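Local coordinates for uncharacterized protein (Pseudomonas aeruginosa PAO1, PDB 6TCB) that is of unknown function but binds calcium and forms a two-fold symmetric dimer in the crystal, at the interface of chains A and B. Residues are numbered along the deposited sequence; one frame, centred on the assembly and turned at random. Chains: chain A/B, Uncharacterized protein PA2723.

The interface of chains A and B. Residues chain A 38, 42, 48; chain B 53-54.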
loop_
_atom_site.group_PDB
_atom_site.type_symbol
_atom_site.label_atom_id
_atom_site.label_comp_id
_atom_site.label_asym_id
_atom_site.label_seq_id
_atom_site.Cartn_x
_atom_site.Cartn_y
_atom_site.Cartn_z
ATOM N N ASN A 38 2.192 -9.604 -2.369
ATOM C CA ASN A 38 0.766 -9.380 -2.573
ATOM C C ASN A 38 0.272 -10.060 -3.845
ATOM O O ASN A 38 -0.845 -10.596 -3.877
ATOM C CB ASN A 38 0.427 -7.895 -2.577
ATOM C CG ASN A 38 -1.011 -7.658 -2.223
ATOM O OD1 ASN A 38 -1.442 -7.982 -1.118
ATOM N ND2 ASN A 38 -1.772 -7.109 -3.156
ATOM N N ASN A 42 -2.661 -13.069 -3.994
ATOM C CA ASN A 42 -3.802 -13.019 -4.906
ATOM C C ASN A 42 -3.791 -14.190 -5.877
ATOM O O ASN A 42 -4.841 -14.779 -6.152
ATOM C CB ASN A 42 -3.840 -11.669 -5.630
ATOM C CG ASN A 42 -4.391 -10.557 -4.750
ATOM O OD1 ASN A 42 -5.578 -10.539 -4.425
ATOM N ND2 ASN A 42 -3.537 -9.639 -4.350
ATOM N N SER A 48 -6.156 -9.885 -1.524
ATOM C CA SER A 48 -5.377 -9.052 -0.625
ATOM C C SER A 48 -5.029 -7.716 -1.254
ATOM O O SER A 48 -4.702 -7.638 -2.441
ATOM C CB SER A 48 -4.066 -9.770 -0.248
ATOM O OG SER A 48 -3.274 -8.988 0.629
ATOM N N LEU B 53 -3.127 -3.013 -5.401
ATOM C CA LEU B 53 -4.153 -4.053 -5.495
ATOM C C LEU B 53 -3.634 -5.210 -6.348
ATOM O O LEU B 53 -2.941 -6.084 -5.820
ATOM C CB LEU B 53 -5.481 -3.453 -5.967
ATOM C CG LEU B 53 -6.753 -4.309 -6.013
ATOM C CD1 LEU B 53 -7.141 -4.891 -4.658
ATOM C CD2 LEU B 53 -7.928 -3.495 -6.577
ATOM N N GLU B 54 -3.931 -5.247 -7.649
ATOM C CA GLU B 54 -3.514 -6.392 -8.452
ATOM C C GLU B 54 -2.834 -6.059 -9.775
ATOM O O GLU B 54 -2.503 -6.985 -10.526
ATOM C CB GLU B 54 -4.699 -7.339 -8.714
ATOM C CG GLU B 54 -4.957 -8.345 -7.602
ATOM C CD GLU B 54 -6.170 -9.213 -7.878
ATOM O OE1 GLU B 54 -7.236 -8.654 -8.209
ATOM O OE2 GLU B 54 -6.056 -10.453 -7.776
HETATM O O HOH W 1 -7.603 -11.813 -5.963
#
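The backbone carbonyl oxygen of A:Ser48 is gripped by two side-chain amides, a worked example of a pattern that probably holds a polar surface rigid where it meets another chain. A:Asn42 ND2 reaches A:Ser48 O at 3.0 Å along a nearly straight bond (169° at H), the acceptor lying in the plane of the amide, whereas A:Asn38 ND2 arrives above the carbonyl plane. The OD1 ends are held too: A:Ser48 OG donates to A:Asn38 OD1 (2.7 Å) and A:Ser48 N to A:Asn42 OD1. Gripped at both ends, each amide is probably fixed in its turn. A:Asn42 ND2 also donates, along a more bent path, to A:Asn38 O one helical turn back.

Across the boundary B:Glu54 is poorly ordered, so its placement is tentative. As modelled, its chain, extended beyond CG, runs obliquely over the A:Asn42 amide, with carboxylate and amide planes 46° apart. Its CG packs 3.7 Å from A:Asn42 CG, and a water links A:Asn42 OD1 to B:Glu54 OE2. With CG of A:Asn38 anti to the backbone N (chi1 -157°), ND2 comes within 3.1 Å of B:Leu53 O, but its N-H points away and the contact is not a hydrogen bond.

On chain A the patch ties helix 33-43 to the start of strand 48-53; on chain B it is the loop following the equivalent strand. Two-fold symmetry repeats it in the deposited dimer, which may not be the biological one.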